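Local coordinates for protein esterase D (Lactobacillus rhamnosus, PDB 3DKR) that probably hydrolyses carboxylic esters, as an alpha/beta hydrolase with a serine-histidine-aspartate catalytic triad, at residues L180-K184 against L206-N212; S125-K131 against V198-A203; P74-W78 against A168-F172. All coordinates share one frame; numbering follows the deposited sequence.

Contact 1. Residues L180-K184 against L206-N212; sequences LNLVK and LRDALIN
L180 slots its forked end against the last turn of helix 202-209 and the residue beyond it. Its CD1 lies 3.6 Å from A209 CB, and L206 CD1 sits at equal distance from both prongs of the fork, the two leucine side chains crossing at about a right angle. The other methyl, CD2, turns to L210, whose own CD2 also rests against V183, 3.7 Å from V183 CB. One methyl of L210 is thus shared by L180 and V183.

Beyond this greasy patch the contact turns polar. N212 sends its amide ND2 to the carbonyl O of N181 over 2.8 Å in an almost straight bond (178° at the hydrogen); the donor lies in the carbonyl plane on a lone pair of that oxygen, and the oxygen lies in the plane of the N212 amide. K184 runs alongside N212, its chain bent at chi2 (-47°) and again at chi4, which together bring NZ back to 3.2 Å from N212 CB although the side chain sets out away from it. A water ties the backbones together: it donates to L180 O and to V183 O, and accepts from N212 N at 2.9 Å.

Behind these first partners, an inverse gamma turn centred on L210 swings the chain off the helix and brings N212 over the loop. L180 and V183 also rest on M108 and E112 of helix 101-113, while L206 and L210 pack on strand 187-192. Helix 202-209 is the beta-alpha-beta crossover between parallel strands 187-192 and 216-221, and loop 180-184 clasps its end.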
ATOM      1  N   LEU A 180      -9.280  13.823   3.791  1.00 18.00           N
ATOM      2  CA  LEU A 180      -8.489  13.412   4.965  1.00 17.77           C
ATOM      3  C   LEU A 180      -9.070  13.957   6.284  1.00 18.47           C
ATOM      4  O   LEU A 180      -8.880  13.354   7.347  1.00 18.22           O
ATOM      5  CB  LEU A 180      -7.035  13.812   4.817  1.00 17.99           C
ATOM      6  CG  LEU A 180      -6.233  12.974   3.813  1.00 16.66           C
ATOM      7  CD1 LEU A 180      -4.920  13.678   3.541  1.00 16.44           C
ATOM      8  CD2 LEU A 180      -6.003  11.541   4.320  1.00 18.10           C
ATOM      9  N   ASN A 181      -9.795  15.069   6.201  1.00 18.68           N
ATOM     10  CA  ASN A 181     -10.512  15.600   7.366  1.00 19.88           C
ATOM     11  C   ASN A 181     -11.502  14.608   7.954  1.00 20.31           C
ATOM     12  O   ASN A 181     -11.894  14.734   9.128  1.00 21.34           O
ATOM     13  CB  ASN A 181     -11.236  16.915   7.019  1.00 19.89           C
ATOM     14  CG  ASN A 181     -12.358  16.723   6.034  1.00 21.28           C
ATOM     15  OD1 ASN A 181     -13.514  16.553   6.421  1.00 24.82           O
ATOM     16  ND2 ASN A 181     -12.031  16.756   4.737  1.00 21.02           N
ATOM     17  N   LEU A 182     -11.939  13.642   7.151  1.00 20.18           N
ATOM     18  CA  LEU A 182     -12.909  12.650   7.617  1.00 20.21           C
ATOM     19  C   LEU A 182     -12.299  11.603   8.547  1.00 20.08           C
ATOM     20  O   LEU A 182     -13.039  10.890   9.251  1.00 21.19           O
ATOM     21  CB  LEU A 182     -13.581  11.956   6.440  1.00 21.11           C
ATOM     22  CG  LEU A 182     -14.442  12.818   5.518  1.00 21.08           C
ATOM     23  CD1 LEU A 182     -15.045  11.957   4.429  1.00 22.31           C
ATOM     24  CD2 LEU A 182     -15.542  13.548   6.325  1.00 24.14           C
ATOM     25  N   VAL A 183     -10.973  11.485   8.570  1.00 19.09           N
ATOM     26  CA  VAL A 183     -10.341  10.419   9.347  1.00 18.89           C
ATOM     27  C   VAL A 183     -10.361  10.735  10.839  1.00 18.56           C
ATOM     28  O   VAL A 183      -9.787  11.726  11.275  1.00 19.25           O
ATOM     29  CB  VAL A 183      -8.882  10.178   8.944  1.00 18.18           C
ATOM     30  CG1 VAL A 183      -8.269   9.051   9.789  1.00 20.05           C
ATOM     31  CG2 VAL A 183      -8.799   9.825   7.459  1.00 19.17           C
ATOM     32  N   LYS A 184     -11.028   9.879  11.611  1.00 18.97           N
ATOM     33  CA  LYS A 184     -11.047  10.013  13.067  1.00 19.34           C
ATOM     34  C   LYS A 184     -10.112   9.025  13.778  1.00 18.67           C
ATOM     35  O   LYS A 184      -9.728   9.239  14.939  1.00 18.44           O
ATOM     36  CB  LYS A 184     -12.467   9.805  13.585  1.00 20.83           C
ATOM     37  CG  LYS A 184     -13.519  10.771  13.052  1.00 22.84           C
ATOM     38  CD  LYS A 184     -13.118  12.232  13.091  1.00 27.44           C
ATOM     39  CE  LYS A 184     -14.181  13.120  12.426  1.00 28.15           C
ATOM     40  NZ  LYS A 184     -13.591  14.026  11.371  1.00 31.95           N
ATOM     41  N   LEU A 206       0.573  14.725   4.613  1.00 17.17           N
ATOM     42  CA  LEU A 206      -0.446  13.780   5.042  1.00 17.47           C
ATOM     43  C   LEU A 206      -0.672  13.952   6.546  1.00 18.11           C
ATOM     44  O   LEU A 206      -1.800  14.147   6.984  1.00 18.61           O
ATOM     45  CB  LEU A 206      -0.028  12.348   4.688  1.00 17.65           C
ATOM     46  CG  LEU A 206      -0.884  11.205   5.219  1.00 18.07           C
ATOM     47  CD1 LEU A 206      -2.333  11.355   4.767  1.00 19.40           C
ATOM     48  CD2 LEU A 206      -0.261   9.854   4.787  1.00 17.25           C
ATOM     49  N   ARG A 207       0.411  13.916   7.316  1.00 18.56           N
ATOM     50  CA  ARG A 207       0.343  14.155   8.762  1.00 19.87           C
ATOM     51  C   ARG A 207      -0.434  15.417   9.089  1.00 19.90           C
ATOM     52  O   ARG A 207      -1.343  15.398   9.923  1.00 20.48           O
ATOM     53  CB  ARG A 207       1.746  14.263   9.336  1.00 20.20           C
ATOM     54  CG  ARG A 207       1.793  14.597  10.838  1.00 21.81           C
ATOM     55  CD  ARG A 207       3.187  15.062  11.243  1.00 23.35           C
ATOM     56  NE  ARG A 207       3.519  16.337  10.611  1.00 23.96           N
ATOM     57  CZ  ARG A 207       4.721  16.900  10.636  1.00 23.41           C
ATOM     58  NH1 ARG A 207       5.734  16.307  11.255  1.00 24.33           N
ATOM     59  NH2 ARG A 207       4.905  18.068  10.022  1.00 24.36           N
ATOM     60  N   ASP A 208      -0.074  16.518   8.436  1.00 19.99           N
ATOM     61  CA  ASP A 208      -0.702  17.810   8.717  1.00 20.79           C
ATOM     62  C   ASP A 208      -2.182  17.902   8.309  1.00 20.32           C
ATOM     63  O   ASP A 208      -2.929  18.711   8.879  1.00 21.56           O
ATOM     64  CB  ASP A 208       0.093  18.938   8.047  1.00 21.34           C
ATOM     65  CG  ASP A 208       1.491  19.108   8.621  1.00 24.04           C
ATOM     66  OD1 ASP A 208       1.840  18.477   9.647  1.00 25.14           O
ATOM     67  OD2 ASP A 208       2.258  19.906   8.028  1.00 28.82           O
ATOM     68  N   ALA A 209      -2.612  17.108   7.323  1.00 19.20           N
ATOM     69  CA  ALA A 209      -4.000  17.164   6.838  1.00 19.31           C
ATOM     70  C   ALA A 209      -4.948  16.376   7.731  1.00 18.98           C
ATOM     71  O   ALA A 209      -6.161  16.547   7.635  1.00 19.22           O
ATOM     72  CB  ALA A 209      -4.109  16.639   5.397  1.00 19.34           C
ATOM     73  N   LEU A 210      -4.392  15.509   8.579  1.00 19.10           N
ATOM     74  CA  LEU A 210      -5.196  14.606   9.420  1.00 19.09           C
ATOM     75  C   LEU A 210      -5.650  15.332  10.685  1.00 19.56           C
ATOM     76  O   LEU A 210      -5.365  14.905  11.803  1.00 19.77           O
ATOM     77  CB  LEU A 210      -4.406  13.345   9.757  1.00 19.33           C
ATOM     78  CG  LEU A 210      -4.249  12.409   8.543  1.00 18.27           C
ATOM     79  CD1 LEU A 210      -3.100  11.443   8.743  1.00 18.94           C
ATOM     80  CD2 LEU A 210      -5.539  11.676   8.243  1.00 18.22           C
ATOM     81  N   ILE A 211      -6.379  16.421  10.493  1.00 20.56           N
ATOM     82  CA  ILE A 211      -6.679  17.340  11.600  1.00 21.18           C
ATOM     83  C   ILE A 211      -7.627  16.736  12.645  1.00 21.22           C
ATOM     84  O   ILE A 211      -7.639  17.173  13.806  1.00 22.72           O
ATOM     85  CB  ILE A 211      -7.237  18.691  11.083  1.00 20.99           C
ATOM     86  CG1 ILE A 211      -8.537  18.505  10.314  1.00 21.45           C
ATOM     87  CG2 ILE A 211      -6.199  19.393  10.191  1.00 22.41           C
ATOM     88  CD1 ILE A 211      -9.251  19.834  10.047  1.00 22.91           C
ATOM     89  N   ASN A 212      -8.396  15.728  12.246  1.00 20.70           N
ATOM     90  CA  ASN A 212      -9.377  15.088  13.137  1.00 20.52           C
ATOM     91  C   ASN A 212      -9.015  13.678  13.620  1.00 20.73           C
ATOM     92  O   ASN A 212      -9.773  13.061  14.377  1.00 20.38           O
ATOM     93  CB  ASN A 212     -10.727  15.088  12.456  1.00 21.20           C
ATOM     94  CG  ASN A 212     -11.246  16.495  12.236  1.00 21.24           C
ATOM     95  OD1 ASN A 212     -11.162  17.334  13.141  1.00 25.94           O
ATOM     96  ND2 ASN A 212     -11.775  16.766  11.055  1.00 22.22           N
TER
HETATM   97  O   HOH W   1      -8.363  13.855  10.088  1.00 17.94           O

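Contact 2. Residues S125-K131 against V198-A203; sequences SPILPGK and VDGRLA
K131 and D199 are joined through their backbones, D199 N donating to K131 O over 3.0 Å with the donor tilted 34° from the carbonyl plane; K131 closes a type II turn begun at L128, and D199 opens a type I turn that runs to L202. L202 then packs against the inner side of loop 125-131. Its CD2 comes within 3.4 Å of P126 O and 3.6 Å of K131 CB, CD1 lies against the K131 chain, and L128 CD1 approaches CD2 more loosely. S125 sits under the start of the helix with its CB 3.6 Å from L202 CB; its OG also lies near A203 N, at an angle poor for a bond, and is hydrogen-bonded instead to Q191 OE1.

Both loops follow the C-terminal ends of parallel strands, where the alpha/beta hydrolase fold gathers its catalytic residues. V198, packed on S125 CB through CG2, also touches S101, the predicted nucleophile, and H226; its N bonds to D195, the predicted charge-relay acid, while S125 O bonds to S101 OG.

The outer side is ionic. With CG anti to the backbone N (chi1 -177°), the D199 carboxylate reaches forward to R201, whose NE and NH2 grip it side-on, one to each oxygen. OD1 takes NE on its syn lone pair and, from above the carboxylate plane, the capping bond from R201 N at 3.0 Å. K131 lies side by side with D199, but NZ stops 4.4 Å from D199 OD2, and a water bridges them, accepting from NZ and donating to OD2.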
ATOM      1  N   SER A 125       4.319   7.509   1.133  1.00 15.06           N
ATOM      2  CA  SER A 125       3.428   8.603   0.722  1.00 15.63           C
ATOM      3  C   SER A 125       2.561   8.232  -0.465  1.00 15.44           C
ATOM      4  O   SER A 125       2.914   7.365  -1.256  1.00 15.96           O
ATOM      5  CB  SER A 125       4.265   9.820   0.379  1.00 15.73           C
ATOM      6  OG  SER A 125       4.874  10.328   1.547  1.00 17.90           O
ATOM      7  N   PRO A 126       1.401   8.890  -0.598  1.00 15.37           N
ATOM      8  CA  PRO A 126       0.543   8.577  -1.729  1.00 15.46           C
ATOM      9  C   PRO A 126       1.142   9.000  -3.060  1.00 15.69           C
ATOM     10  O   PRO A 126       2.097   9.779  -3.102  1.00 15.76           O
ATOM     11  CB  PRO A 126      -0.735   9.378  -1.426  1.00 16.45           C
ATOM     12  CG  PRO A 126      -0.292  10.493  -0.554  1.00 16.25           C
ATOM     13  CD  PRO A 126       0.836   9.952   0.258  1.00 16.21           C
ATOM     14  N   ILE A 127       0.533   8.489  -4.128  1.00 16.06           N
ATOM     15  CA  ILE A 127       0.860   8.840  -5.496  1.00 16.19           C
ATOM     16  C   ILE A 127      -0.000  10.034  -5.852  1.00 16.69           C
ATOM     17  O   ILE A 127      -1.205   9.880  -6.070  1.00 16.82           O
ATOM     18  CB  ILE A 127       0.568   7.649  -6.430  1.00 15.83           C
ATOM     19  CG1 ILE A 127       1.429   6.444  -6.032  1.00 16.07           C
ATOM     20  CG2 ILE A 127       0.808   8.023  -7.893  1.00 15.75           C
ATOM     21  CD1 ILE A 127       1.061   5.159  -6.716  1.00 16.81           C
ATOM     22  N   LEU A 128       0.626  11.210  -5.880  1.00 16.79           N
ATOM     23  CA  LEU A 128      -0.057  12.486  -6.164  1.00 16.70           C
ATOM     24  C   LEU A 128       0.590  13.219  -7.340  1.00 17.72           C
ATOM     25  O   LEU A 128       1.774  13.039  -7.626  1.00 17.59           O
ATOM     26  CB  LEU A 128      -0.051  13.379  -4.914  1.00 16.81           C
ATOM     27  CG  LEU A 128      -1.022  12.932  -3.820  1.00 16.59           C
ATOM     28  CD1 LEU A 128      -0.743  13.683  -2.529  1.00 18.38           C
ATOM     29  CD2 LEU A 128      -2.482  13.139  -4.218  1.00 17.72           C
ATOM     30  N   PRO A 129      -0.178  14.080  -8.019  1.00 17.56           N
ATOM     31  CA  PRO A 129       0.343  14.653  -9.265  1.00 17.95           C
ATOM     32  C   PRO A 129       1.604  15.472  -9.042  1.00 18.48           C
ATOM     33  O   PRO A 129       1.651  16.312  -8.135  1.00 19.06           O
ATOM     34  CB  PRO A 129      -0.816  15.504  -9.792  1.00 17.61           C
ATOM     35  CG  PRO A 129      -1.708  15.731  -8.603  1.00 17.48           C
ATOM     36  CD  PRO A 129      -1.547  14.539  -7.721  1.00 17.82           C
ATOM     37  N   GLY A 130       2.629  15.171  -9.839  1.00 18.78           N
ATOM     38  CA  GLY A 130       3.885  15.899  -9.835  1.00 19.13           C
ATOM     39  C   GLY A 130       4.888  15.474  -8.783  1.00 19.45           C
ATOM     40  O   GLY A 130       5.991  16.028  -8.732  1.00 20.20           O
ATOM     41  N   LYS A 131       4.530  14.475  -7.969  1.00 18.37           N
ATOM     42  CA  LYS A 131       5.309  14.109  -6.779  1.00 18.71           C
ATOM     43  C   LYS A 131       5.848  12.681  -6.798  1.00 18.32           C
ATOM     44  O   LYS A 131       6.065  12.073  -5.737  1.00 17.84           O
ATOM     45  CB  LYS A 131       4.430  14.297  -5.549  1.00 19.09           C
ATOM     46  CG  LYS A 131       3.784  15.668  -5.459  1.00 21.75           C
ATOM     47  CD  LYS A 131       4.815  16.742  -5.291  1.00 23.88           C
ATOM     48  CE  LYS A 131       4.206  18.078  -4.847  1.00 26.09           C
ATOM     49  NZ  LYS A 131       5.272  19.060  -4.522  1.00 29.47           N
ATOM     50  N   VAL A 198       8.714   8.191  -4.696  1.00 17.22           N
ATOM     51  CA  VAL A 198       7.800   9.277  -4.325  1.00 17.68           C
ATOM     52  C   VAL A 198       8.529  10.297  -3.464  1.00 17.40           C
ATOM     53  O   VAL A 198       9.522   9.966  -2.812  1.00 17.92           O
ATOM     54  CB  VAL A 198       6.537   8.767  -3.594  1.00 17.60           C
ATOM     55  CG1 VAL A 198       5.780   7.768  -4.474  1.00 17.93           C
ATOM     56  CG2 VAL A 198       6.890   8.175  -2.237  1.00 17.59           C
ATOM     57  N   ASP A 199       8.034  11.536  -3.497  1.00 16.75           N
ATOM     58  CA  ASP A 199       8.601  12.639  -2.740  1.00 17.44           C
ATOM     59  C   ASP A 199       8.177  12.450  -1.284  1.00 17.27           C
ATOM     60  O   ASP A 199       7.026  12.663  -0.934  1.00 16.80           O
ATOM     61  CB  ASP A 199       8.064  13.953  -3.315  1.00 17.47           C
ATOM     62  CG  ASP A 199       8.632  15.183  -2.645  1.00 18.97           C
ATOM     63  OD1 ASP A 199       9.260  15.064  -1.563  1.00 18.77           O
ATOM     64  OD2 ASP A 199       8.421  16.295  -3.203  1.00 20.95           O
ATOM     65  N   GLY A 200       9.114  12.017  -0.438  1.00 17.15           N
ATOM     66  CA  GLY A 200       8.814  11.751   0.952  1.00 17.20           C
ATOM     67  C   GLY A 200       8.270  12.927   1.728  1.00 17.21           C
ATOM     68  O   GLY A 200       7.689  12.751   2.790  1.00 16.16           O
ATOM     69  N   ARG A 201       8.485  14.147   1.233  1.00 16.91           N
ATOM     70  CA  ARG A 201       7.903  15.314   1.883  1.00 17.47           C
ATOM     71  C   ARG A 201       6.379  15.217   1.975  1.00 17.63           C
ATOM     72  O   ARG A 201       5.750  15.860   2.833  1.00 17.80           O
ATOM     73  CB  ARG A 201       8.310  16.591   1.147  1.00 17.51           C
ATOM     74  CG  ARG A 201       9.733  16.970   1.428  1.00 18.22           C
ATOM     75  CD  ARG A 201      10.210  18.141   0.587  1.00 19.85           C
ATOM     76  NE  ARG A 201      10.175  17.841  -0.831  1.00 19.54           N
ATOM     77  CZ  ARG A 201      10.589  18.685  -1.770  1.00 22.72           C
ATOM     78  NH1 ARG A 201      11.079  19.873  -1.428  1.00 22.12           N
ATOM     79  NH2 ARG A 201      10.520  18.344  -3.051  1.00 22.67           N
ATOM     80  N   LEU A 202       5.768  14.434   1.083  1.00 17.20           N
ATOM     81  CA  LEU A 202       4.315  14.227   1.135  1.00 17.81           C
ATOM     82  C   LEU A 202       3.848  13.634   2.463  1.00 17.61           C
ATOM     83  O   LEU A 202       2.702  13.837   2.871  1.00 18.22           O
ATOM     84  CB  LEU A 202       3.847  13.324  -0.012  1.00 18.01           C
ATOM     85  CG  LEU A 202       3.572  13.995  -1.344  1.00 19.45           C
ATOM     86  CD1 LEU A 202       4.671  14.968  -1.722  1.00 22.57           C
ATOM     87  CD2 LEU A 202       3.392  12.890  -2.417  1.00 19.16           C
ATOM     88  N   ALA A 203       4.724  12.892   3.133  1.00 17.05           N
ATOM     89  CA  ALA A 203       4.358  12.274   4.400  1.00 17.14           C
ATOM     90  C   ALA A 203       3.985  13.347   5.431  1.00 16.92           C
ATOM     91  O   ALA A 203       3.061  13.165   6.222  1.00 16.70           O
ATOM     92  CB  ALA A 203       5.502  11.406   4.908  1.00 16.53           C
TER
HETATM   93  O   HOH W   2       6.829  18.288  -2.361  1.00 25.48           O

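Contact 3. Residues P74-W78 against A168-F172; sequences PDIWW and AIDQF
F172 reaches from helix 155-178 across to the first turn of helix 74-89, where its ring meets P74, D75 and W78 in succession. F172 extends its ring away from the backbone N (chi1 -171°), off its own helix, and its atoms divide the neighbours between them. CD1 lies 3.8 Å from P74 CB, CE1 faces D75 OD1 at 3.9 Å, and CZ abuts W78 CB at 3.6 Å. The D75 oxygen stands at the edge of the phenyl ring near its plane, a position in which the positive rim of the ring could weakly favour the carboxylate.

The W78 side chain crosses that of F172 at about a right angle. The five-membered ring and the phenyl ring are oblique, their planes 58° apart and their centroids separated by 5.5 Å. Were F172 cut back to an alanine, a gap would probably open between P74 and W78, and the W78 side chain would lose its partner in 168-172.

P74, opening the helix, offers its ring to the other helix: CG lies 3.9 Å from I169 CG1 and close to A168 CB, so the proline is lodged between these side chains and F172. W77 adds its six-membered ring at the margin, where CZ3 has I169 CD1 at the ring edge, while its NE1 is bonded to S58 O. There are no hydrogen bonds between the two helix segments.

Helix 155-178 lies in the insertion between strands 119-122 and 187-192, consistent with an alpha/beta hydrolase cap, and here meets helix 74-89. The short segments run 56° apart, with axes 10.6 Å from each other at closest approach. Helix 101-113 adjoins both, F106 meeting W77 and F172, and K109 making a cation-pi contact with W78.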
ATOM      1  N   PRO A  74      -7.672   2.314 -10.709  1.00 17.27           N
ATOM      2  CA  PRO A  74      -7.946   2.687  -9.312  1.00 17.84           C
ATOM      3  C   PRO A  74      -9.325   2.318  -8.812  1.00 17.72           C
ATOM      4  O   PRO A  74      -9.479   2.013  -7.625  1.00 17.29           O
ATOM      5  CB  PRO A  74      -7.723   4.201  -9.302  1.00 18.07           C
ATOM      6  CG  PRO A  74      -6.736   4.422 -10.416  1.00 18.28           C
ATOM      7  CD  PRO A  74      -7.164   3.461 -11.484  1.00 18.03           C
ATOM      8  N   ASP A  75     -10.337   2.346  -9.678  1.00 17.77           N
ATOM      9  CA  ASP A  75     -11.682   1.996  -9.250  1.00 18.18           C
ATOM     10  C   ASP A  75     -11.775   0.516  -8.906  1.00 17.92           C
ATOM     11  O   ASP A  75     -12.335   0.149  -7.864  1.00 17.10           O
ATOM     12  CB  ASP A  75     -12.712   2.432 -10.300  1.00 18.69           C
ATOM     13  CG  ASP A  75     -12.737   3.937 -10.471  1.00 21.18           C
ATOM     14  OD1 ASP A  75     -12.840   4.664  -9.448  1.00 21.42           O
ATOM     15  OD2 ASP A  75     -12.589   4.392 -11.630  1.00 26.02           O
ATOM     16  N   ILE A  76     -11.184  -0.331  -9.743  1.00 18.03           N
ATOM     17  CA  ILE A  76     -11.131  -1.784  -9.460  1.00 18.05           C
ATOM     18  C   ILE A  76     -10.367  -2.040  -8.160  1.00 17.35           C
ATOM     19  O   ILE A  76     -10.816  -2.804  -7.292  1.00 17.30           O
ATOM     20  CB  ILE A  76     -10.490  -2.569 -10.633  1.00 18.46           C
ATOM     21  CG1 ILE A  76     -11.395  -2.496 -11.863  1.00 19.10           C
ATOM     22  CG2 ILE A  76     -10.216  -4.011 -10.239  1.00 19.06           C
ATOM     23  CD1 ILE A  76     -10.766  -3.013 -13.150  1.00 19.42           C
ATOM     24  N   TRP A  77      -9.216  -1.389  -8.024  1.00 16.36           N
ATOM     25  CA  TRP A  77      -8.354  -1.615  -6.862  1.00 15.90           C
ATOM     26  C   TRP A  77      -9.030  -1.115  -5.592  1.00 16.21           C
ATOM     27  O   TRP A  77      -8.854  -1.703  -4.513  1.00 15.60           O
ATOM     28  CB  TRP A  77      -6.988  -0.946  -7.047  1.00 16.07           C
ATOM     29  CG  TRP A  77      -6.289  -1.437  -8.277  1.00 15.45           C
ATOM     30  CD1 TRP A  77      -6.370  -2.684  -8.819  1.00 15.90           C
ATOM     31  CD2 TRP A  77      -5.373  -0.698  -9.091  1.00 15.31           C
ATOM     32  NE1 TRP A  77      -5.566  -2.768  -9.939  1.00 15.09           N
ATOM     33  CE2 TRP A  77      -4.954  -1.556 -10.134  1.00 15.06           C
ATOM     34  CE3 TRP A  77      -4.885   0.616  -9.061  1.00 15.31           C
ATOM     35  CZ2 TRP A  77      -4.062  -1.140 -11.129  1.00 15.95           C
ATOM     36  CZ3 TRP A  77      -3.990   1.021 -10.054  1.00 16.21           C
ATOM     37  CH2 TRP A  77      -3.590   0.144 -11.065  1.00 16.39           C
ATOM     38  N   TRP A  78      -9.805  -0.045  -5.707  1.00 15.82           N
ATOM     39  CA  TRP A  78     -10.586   0.427  -4.558  1.00 16.16           C
ATOM     40  C   TRP A  78     -11.656  -0.596  -4.167  1.00 16.28           C
ATOM     41  O   TRP A  78     -11.814  -0.923  -2.987  1.00 16.25           O
ATOM     42  CB  TRP A  78     -11.195   1.802  -4.850  1.00 16.83           C
ATOM     43  CG  TRP A  78     -12.187   2.308  -3.833  1.00 16.67           C
ATOM     44  CD1 TRP A  78     -13.422   2.803  -4.094  1.00 17.69           C
ATOM     45  CD2 TRP A  78     -12.017   2.386  -2.403  1.00 16.82           C
ATOM     46  NE1 TRP A  78     -14.045   3.191  -2.932  1.00 18.63           N
ATOM     47  CE2 TRP A  78     -13.209   2.939  -1.876  1.00 16.55           C
ATOM     48  CE3 TRP A  78     -10.989   2.044  -1.525  1.00 17.38           C
ATOM     49  CZ2 TRP A  78     -13.395   3.160  -0.509  1.00 18.26           C
ATOM     50  CZ3 TRP A  78     -11.178   2.266  -0.143  1.00 16.95           C
ATOM     51  CH2 TRP A  78     -12.373   2.811   0.338  1.00 17.79           C
ATOM     52  N   ALA A 168      -4.789   8.640 -13.729  1.00 16.09           N
ATOM     53  CA  ALA A 168      -5.966   8.096 -13.060  1.00 16.12           C
ATOM     54  C   ALA A 168      -5.703   7.907 -11.569  1.00 15.36           C
ATOM     55  O   ALA A 168      -6.562   8.193 -10.731  1.00 16.78           O
ATOM     56  CB  ALA A 168      -6.359   6.770 -13.681  1.00 16.43           C
ATOM     57  N   ILE A 169      -4.526   7.385 -11.254  1.00 15.61           N
ATOM     58  CA  ILE A 169      -4.117   7.222  -9.851  1.00 15.69           C
ATOM     59  C   ILE A 169      -4.021   8.564  -9.137  1.00 15.93           C
ATOM     60  O   ILE A 169      -4.592   8.756  -8.048  1.00 15.65           O
ATOM     61  CB  ILE A 169      -2.782   6.467  -9.735  1.00 15.86           C
ATOM     62  CG1 ILE A 169      -2.928   5.052 -10.289  1.00 15.97           C
ATOM     63  CG2 ILE A 169      -2.344   6.402  -8.273  1.00 16.77           C
ATOM     64  CD1 ILE A 169      -1.585   4.352 -10.542  1.00 15.78           C
ATOM     65  N   ASP A 170      -3.307   9.508  -9.759  1.00 15.43           N
ATOM     66  CA  ASP A 170      -3.203  10.876  -9.239  1.00 15.62           C
ATOM     67  C   ASP A 170      -4.609  11.422  -8.909  1.00 16.09           C
ATOM     68  O   ASP A 170      -4.877  11.927  -7.814  1.00 16.16           O
ATOM     69  CB  ASP A 170      -2.575  11.811 -10.296  1.00 16.21           C
ATOM     70  CG  ASP A 170      -1.063  11.628 -10.485  1.00 17.30           C
ATOM     71  OD1 ASP A 170      -0.376  11.026  -9.638  1.00 17.74           O
ATOM     72  OD2 ASP A 170      -0.570  12.144 -11.529  1.00 18.24           O
ATOM     73  N   GLN A 171      -5.516  11.301  -9.869  1.00 16.34           N
ATOM     74  CA  GLN A 171      -6.858  11.862  -9.738  1.00 16.96           C
ATOM     75  C   GLN A 171      -7.595  11.240  -8.544  1.00 17.07           C
ATOM     76  O   GLN A 171      -8.159  11.934  -7.692  1.00 17.99           O
ATOM     77  CB  GLN A 171      -7.622  11.653 -11.051  1.00 16.93           C
ATOM     78  CG  GLN A 171      -9.086  12.045 -10.999  1.00 18.74           C
ATOM     79  CD  GLN A 171      -9.755  12.013 -12.376  1.00 19.09           C
ATOM     80  OE1 GLN A 171      -9.089  11.839 -13.408  1.00 22.95           O
ATOM     81  NE2 GLN A 171     -11.072  12.182 -12.393  1.00 22.68           N
ATOM     82  N   PHE A 172      -7.577   9.915  -8.475  1.00 16.48           N
ATOM     83  CA  PHE A 172      -8.244   9.197  -7.384  1.00 16.61           C
ATOM     84  C   PHE A 172      -7.648   9.629  -6.055  1.00 16.63           C
ATOM     85  O   PHE A 172      -8.352   9.848  -5.058  1.00 16.46           O
ATOM     86  CB  PHE A 172      -8.041   7.696  -7.588  1.00 16.82           C
ATOM     87  CG  PHE A 172      -8.856   6.845  -6.654  1.00 16.06           C
ATOM     88  CD1 PHE A 172     -10.053   6.278  -7.058  1.00 16.42           C
ATOM     89  CD2 PHE A 172      -8.428   6.620  -5.365  1.00 16.43           C
ATOM     90  CE1 PHE A 172     -10.805   5.509  -6.179  1.00 16.81           C
ATOM     91  CE2 PHE A 172      -9.170   5.836  -4.501  1.00 17.30           C
ATOM     92  CZ  PHE A 172     -10.347   5.295  -4.903  1.00 17.49           C
TER

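Overall arrangement
The three contacts differ in chemistry according to where they lie in one alpha/beta hydrolase fold. Contacts 1 and 2 share helix 202-209: contact 2 holds its start, beside the predicted triad, and contact 1, centred about 18 Å from the centre of the chain, holds its end. Each combines buried leucines with a more exposed polar margin and a bridging water, and each has a salt bridge within one segment. Contact 3, helix against helix, relies on apolar and aromatic side chains without a hydrogen bond across. It touches contact 2 where I127 packs on I169 and D170, whereas contact 1 stays about 10 Å from it at the nearest atoms. None is wholly core. Helix 101-113 borders all three.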